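Local coordinates for Lin2111 protein (Listeria innocua, PDB 3EDP) that is of unknown function but probably acts as a DNA-binding transcription regulator of the GntR family, with a winged-helix domain followed by a UTRA domain, at residues A15-D20 and E41-S46; S134-T139 and D225-K230. One frame throughout, in Å; residues are numbered along the deposited sequence.

Contact 1: residues A15-D20 and E41-S46; sequences ASKIKD and EIYSSS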
loop_
_atom_site.group_PDB
_atom_site.type_symbol
_atom_site.label_atom_id
_atom_site.label_comp_id
_atom_site.label_asym_id
_atom_site.label_seq_id
_atom_site.Cartn_x
_atom_site.Cartn_y
_atom_site.Cartn_z
ATOM N N ALA A 15 -15.920 40.474 10.362
ATOM C CA ALA A 15 -16.018 39.132 9.775
ATOM C C ALA A 15 -16.179 39.200 8.250
ATOM O O ALA A 15 -15.565 38.426 7.519
ATOM C CB ALA A 15 -17.180 38.341 10.404
ATOM N N SER A 16 -17.009 40.127 7.779
ATOM C CA SER A 16 -17.221 40.317 6.340
ATOM C C SER A 16 -15.933 40.686 5.606
ATOM O O SER A 16 -15.697 40.236 4.487
ATOM C CB SER A 16 -18.275 41.398 6.084
ATOM O OG SER A 16 -19.542 41.009 6.588
ATOM N N LYS A 17 -15.108 41.514 6.239
ATOM C CA LYS A 17 -13.844 41.933 5.640
ATOM C C LYS A 17 -12.847 40.779 5.586
ATOM O O LYS A 17 -12.129 40.613 4.597
ATOM C CB LYS A 17 -13.261 43.142 6.384
ATOM C CG LYS A 17 -14.128 44.401 6.251
ATOM C CD LYS A 17 -13.383 45.668 6.631
ATOM C CE LYS A 17 -13.480 45.956 8.125
ATOM N NZ LYS A 17 -12.983 47.330 8.475
ATOM N N ILE A 18 -12.805 39.972 6.641
ATOM C CA ILE A 18 -11.950 38.791 6.625
ATOM C C ILE A 18 -12.433 37.805 5.562
ATOM O O ILE A 18 -11.633 37.192 4.854
ATOM C CB ILE A 18 -11.895 38.103 7.996
ATOM C CG1 ILE A 18 -11.231 39.036 9.008
ATOM C CG2 ILE A 18 -11.116 36.768 7.899
ATOM C CD1 ILE A 18 -11.600 38.746 10.424
ATOM N N LYS A 19 -13.748 37.662 5.456
ATOM C CA LYS A 19 -14.346 36.808 4.438
ATOM C C LYS A 19 -13.924 37.280 3.043
ATOM O O LYS A 19 -13.602 36.470 2.176
ATOM C CB LYS A 19 -15.867 36.834 4.575
ATOM C CG LYS A 19 -16.570 35.568 4.125
ATOM C CD LYS A 19 -18.063 35.654 4.411
ATOM C CE LYS A 19 -18.327 36.171 5.818
ATOM N NZ LYS A 19 -19.765 36.513 6.027
ATOM N N ASP A 20 -13.924 38.595 2.834
ATOM C CA ASP A 20 -13.482 39.170 1.565
ATOM C C ASP A 20 -12.048 38.760 1.251
ATOM O O ASP A 20 -11.743 38.340 0.134
ATOM C CB ASP A 20 -13.580 40.697 1.587
ATOM C CG ASP A 20 -15.013 41.190 1.664
ATOM O OD1 ASP A 20 -15.937 40.380 1.430
ATOM O OD2 ASP A 20 -15.215 42.388 1.963
ATOM N N GLU A 41 -4.720 44.327 15.432
ATOM C CA GLU A 41 -3.912 45.419 14.907
ATOM C C GLU A 41 -4.397 45.862 13.528
ATOM O O GLU A 41 -4.593 47.048 13.278
ATOM C CB GLU A 41 -2.450 44.984 14.826
ATOM C CG GLU A 41 -1.553 45.926 14.054
ATOM C CD GLU A 41 -0.693 46.770 14.963
ATOM O OE1 GLU A 41 0.546 46.713 14.815
ATOM O OE2 GLU A 41 -1.251 47.474 15.833
ATOM N N ILE A 42 -4.580 44.901 12.634
ATOM C CA ILE A 42 -5.024 45.185 11.273
ATOM C C ILE A 42 -6.343 45.967 11.256
ATOM O O ILE A 42 -6.514 46.920 10.489
ATOM C CB ILE A 42 -5.191 43.872 10.470
ATOM C CG1 ILE A 42 -3.823 43.230 10.206
ATOM C CG2 ILE A 42 -5.946 44.120 9.171
ATOM C CD1 ILE A 42 -3.913 41.768 9.768
ATOM N N TYR A 43 -7.270 45.564 12.118
ATOM C CA TYR A 43 -8.600 46.158 12.131
ATOM C C TYR A 43 -8.802 47.145 13.272
ATOM O O TYR A 43 -9.915 47.611 13.505
ATOM C CB TYR A 43 -9.668 45.053 12.154
ATOM C CG TYR A 43 -9.717 44.321 10.839
ATOM C CD1 TYR A 43 -10.181 44.960 9.694
ATOM C CD2 TYR A 43 -9.266 43.013 10.724
ATOM C CE1 TYR A 43 -10.217 44.316 8.481
ATOM C CE2 TYR A 43 -9.301 42.353 9.505
ATOM C CZ TYR A 43 -9.777 43.010 8.389
ATOM O OH TYR A 43 -9.813 42.378 7.174
ATOM N N SER A 44 -7.721 47.457 13.981
ATOM C CA SER A 44 -7.777 48.420 15.080
ATOM C C SER A 44 -8.963 48.127 15.999
ATOM O O SER A 44 -9.720 49.034 16.368
ATOM C CB SER A 44 -7.863 49.855 14.537
ATOM O OG SER A 44 -6.804 50.122 13.627
ATOM N N SER A 45 -9.123 46.860 16.378
ATOM C CA SER A 45 -10.288 46.469 17.171
ATOM C C SER A 45 -9.911 45.630 18.389
ATOM O O SER A 45 -8.777 45.168 18.509
ATOM C CB SER A 45 -11.305 45.732 16.293
ATOM O OG SER A 45 -11.780 46.577 15.253
ATOM N N SER A 46 -10.862 45.441 19.299
ATOM C CA SER A 46 -10.558 44.764 20.554
ATOM C C SER A 46 -10.395 43.258 20.375
ATOM O O SER A 46 -10.793 42.676 19.358
ATOM C CB SER A 46 -11.645 45.038 21.601
ATOM O OG SER A 46 -12.822 44.309 21.309
#

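Contact 2: residues S134-T139 and D225-K230; sequences SEHGAT and DAESTK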
loop_
_atom_site.group_PDB
_atom_site.type_symbol
_atom_site.label_atom_id
_atom_site.label_comp_id
_atom_site.label_asym_id
_atom_site.label_seq_id
_atom_site.Cartn_x
_atom_site.Cartn_y
_atom_site.Cartn_z
ATOM N N SER A 134 -16.712 1.826 -9.748
ATOM C CA SER A 134 -15.893 0.652 -10.037
ATOM C C SER A 134 -16.711 -0.485 -10.642
ATOM O O SER A 134 -17.832 -0.279 -11.116
ATOM C CB SER A 134 -15.171 0.164 -8.774
ATOM O OG SER A 134 -16.018 -0.633 -7.962
ATOM N N GLU A 135 -16.139 -1.685 -10.622
ATOM C CA GLU A 135 -16.792 -2.864 -11.176
ATOM C C GLU A 135 -18.042 -3.241 -10.384
ATOM O O GLU A 135 -19.138 -3.314 -10.938
ATOM C CB GLU A 135 -15.818 -4.045 -11.227
ATOM C CG GLU A 135 -15.071 -4.303 -9.925
ATOM C CD GLU A 135 -14.215 -5.557 -9.978
ATOM O OE1 GLU A 135 -14.445 -6.400 -10.872
ATOM O OE2 GLU A 135 -13.313 -5.701 -9.124
ATOM N N HIS A 136 -17.868 -3.475 -9.088
ATOM C CA HIS A 136 -18.976 -3.876 -8.229
ATOM C C HIS A 136 -19.565 -2.679 -7.486
ATOM O O HIS A 136 -19.854 -2.750 -6.290
ATOM C CB HIS A 136 -18.530 -4.964 -7.246
ATOM C CG HIS A 136 -19.663 -5.643 -6.540
ATOM N ND1 HIS A 136 -20.799 -6.070 -7.192
ATOM C CD2 HIS A 136 -19.827 -5.984 -5.238
ATOM C CE1 HIS A 136 -21.620 -6.633 -6.323
ATOM N NE2 HIS A 136 -21.052 -6.595 -5.131
ATOM N N GLY A 137 -19.735 -1.576 -8.208
ATOM C CA GLY A 137 -20.352 -0.387 -7.650
ATOM C C GLY A 137 -19.372 0.653 -7.139
ATOM O O GLY A 137 -18.157 0.520 -7.285
ATOM N N ALA A 138 -19.912 1.696 -6.525
ATOM C CA ALA A 138 -19.104 2.799 -6.036
ATOM C C ALA A 138 -18.304 2.423 -4.789
ATOM O O ALA A 138 -18.790 1.724 -3.897
ATOM C CB ALA A 138 -19.986 4.017 -5.765
ATOM N N THR A 139 -17.065 2.887 -4.742
ATOM C CA THR A 139 -16.246 2.740 -3.556
ATOM C C THR A 139 -16.103 4.091 -2.870
ATOM O O THR A 139 -16.305 5.144 -3.482
ATOM C CB THR A 139 -14.856 2.202 -3.896
ATOM O OG1 THR A 139 -14.171 3.154 -4.718
ATOM C CG2 THR A 139 -14.963 0.852 -4.636
ATOM N N ASP A 225 -18.277 -2.681 -1.591
ATOM C CA ASP A 225 -19.388 -3.611 -1.472
ATOM C C ASP A 225 -18.834 -5.048 -1.409
ATOM O O ASP A 225 -18.038 -5.444 -2.250
ATOM C CB ASP A 225 -20.310 -3.427 -2.680
ATOM C CG ASP A 225 -21.559 -4.283 -2.607
ATOM O OD1 ASP A 225 -21.699 -5.093 -1.662
ATOM O OD2 ASP A 225 -22.404 -4.139 -3.513
ATOM N N ALA A 226 -19.230 -5.813 -0.397
ATOM C CA ALA A 226 -18.737 -7.183 -0.250
ATOM C C ALA A 226 -19.713 -8.234 -0.797
ATOM O O ALA A 226 -19.455 -9.428 -0.714
ATOM C CB ALA A 226 -18.398 -7.479 1.213
ATOM N N GLU A 227 -20.826 -7.794 -1.363
ATOM C CA GLU A 227 -21.789 -8.747 -1.893
ATOM C C GLU A 227 -21.130 -9.610 -2.961
ATOM O O GLU A 227 -20.307 -9.134 -3.741
ATOM C CB GLU A 227 -23.017 -8.041 -2.469
ATOM C CG GLU A 227 -24.070 -9.007 -3.004
ATOM C CD GLU A 227 -25.172 -8.306 -3.778
ATOM O OE1 GLU A 227 -25.943 -7.543 -3.161
ATOM O OE2 GLU A 227 -25.268 -8.525 -5.004
ATOM N N SER A 228 -21.495 -10.886 -2.988
ATOM C CA SER A 228 -20.965 -11.813 -3.973
ATOM C C SER A 228 -22.038 -12.830 -4.334
ATOM O O SER A 228 -22.976 -13.067 -3.563
ATOM C CB SER A 228 -19.730 -12.524 -3.413
ATOM O OG SER A 228 -19.282 -13.572 -4.265
ATOM N N THR A 229 -21.901 -13.430 -5.509
ATOM C CA THR A 229 -22.774 -14.527 -5.894
ATOM C C THR A 229 -22.236 -15.851 -5.354
ATOM O O THR A 229 -22.867 -16.889 -5.515
ATOM C CB THR A 229 -22.935 -14.620 -7.422
ATOM O OG1 THR A 229 -21.644 -14.685 -8.031
ATOM C CG2 THR A 229 -23.678 -13.400 -7.962
ATOM N N LYS A 230 -21.083 -15.795 -4.686
ATOM C CA LYS A 230 -20.390 -17.003 -4.222
ATOM C C LYS A 230 -20.581 -17.284 -2.732
ATOM O O LYS A 230 -20.294 -18.381 -2.255
ATOM C CB LYS A 230 -18.887 -16.926 -4.537
ATOM C CG LYS A 230 -18.520 -17.302 -5.970
ATOM C CD LYS A 230 -19.424 -16.606 -6.982
ATOM C CE LYS A 230 -19.559 -17.416 -8.273
ATOM N NZ LYS A 230 -20.741 -17.014 -9.105
HETATM O O HOH W 1 -22.463 -1.871 -5.083
HETATM O O HOH W 2 -18.192 -1.151 -3.935
#

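Contact 1: residues A15-D20 and E41-S46
Tyr-43 reaches across to helix 10-23 and sets its ring between Lys-17, which runs along CD1 and CE1, and Ile-18 at CE2; between them these two make the whole contact with it. The lysine does so with its aliphatic chain. Its CB sits 3.6 Å from Tyr-43 OH, and the chain then runs back past the ring, antiparallel to the tyrosine side chain, until Lys-17 CE lies 3.7 Å from Tyr-43 CE1. A bend at chi3 (-87°) accompanies this course and leaves Lys-17 NZ near Tyr-43 CD1, at 3.9 Å. On the other side of the ring, Ile-18 CG1 meets Tyr-43 CE2 at 3.9 Å, obliquely.

The isoleucine side is the packed one: Ile-18 is buried and also touches Leu-57 of helix 47-59 and Met-33, while Tyr-43 rests on Ile-14 as well. Over the centre of one face of the tyrosine ring stands CG2 of the preceding Ile-42, 3.7 Å above the plane. On the lysine side the contact opens to solvent, and there the exposed chain is only partly covered.

Tyr-43 holds this place just as helix 36-42 ends. A Schellman motif with Ser-44 as its C-prime residue closes that helix, and Ser-45 OG donates to Tyr-43 O over 2.8 Å from above the carbonyl plane. Ser-46 then N-caps helix 47-59 through Thr-49 N. With no polar bond between the segments, van der Waals packing alone joins helix 10-23 to the turn between helices 36-42 and 47-59, probably the helix-turn-helix of a GntR-type winged-helix domain, a tyrosine bridging buried hydrocarbon and a solvent-exposed lysine chain.

Contact 2: residues S134-T139 and D225-K230
With CG anti to the backbone N in both residues (chi1 -167° in His-136), the imidazole and the carboxylate of Asp-225 each turn toward the other segment and meet. The side chains pass at a slant, yet their flat groups are turned only 23° apart. His-136 NE2 comes within 3.2 Å of Asp-225 OD2, but the angle is too poor for a hydrogen bond; the same nitrogen lies 3.0 Å from the backbone O of Glu-227 and also touches Glu-227 CB. Asp-225 O and Glu-227 N lie at the rim of the ring, in its plane. Several oxygens thus gather near NE2 and CD2, which might favour a protonated ring, though the poor order of the residue limits this reading.

Asp-225 is held more firmly than its partner. Its OD1 accepts from Glu-227 N at 2.9 Å, a nearly straight bond (168°) that arrives from above the carboxylate plane and closes an Asx turn. Its OD2 accepts a hydrogen bond from a water that also donates to His-136 O. A second water accepts from Asp-225 N at 2.8 Å and donates to Ala-138 O and, at a longer distance, to His-136 O, so solvent stitches the backbones where the strands part.

On the other segment, Ser-134 to Gly-137 form a type I turn. Beyond the Asx turn, Ser-228 OG accepts from Lys-230 N in an ST turn, and Thr-229 O bonds Asn-236 of the second subunit. The arrangement is that of a tight beta hairpin, linking strands 124-134 and 137-146, set beside the water-separated end of neighbouring antiparallel strand 215-225 in the UTRA-domain sheet.

The two contacts lie on opposite sides of the chain's centre, with their own centres about 51 Å apart, and share no helix or strand. Contact 1 joins helix 10-23 to the turn after helix 36-42 in the GntR-type domain and is partly buried, backed by a third helix; contact 2 belongs to the UTRA domain, at the surface end of a beta sheet. Their chemistry follows: apolar packing about an aromatic ring in the first, against polar groups, turns and bridging waters in the second. Order differs too, since the histidine of contact 2 is poorly defined. Only contact 2 lies beside the second subunit, which touches 225-230 and leaves both segments of contact 1 untouched.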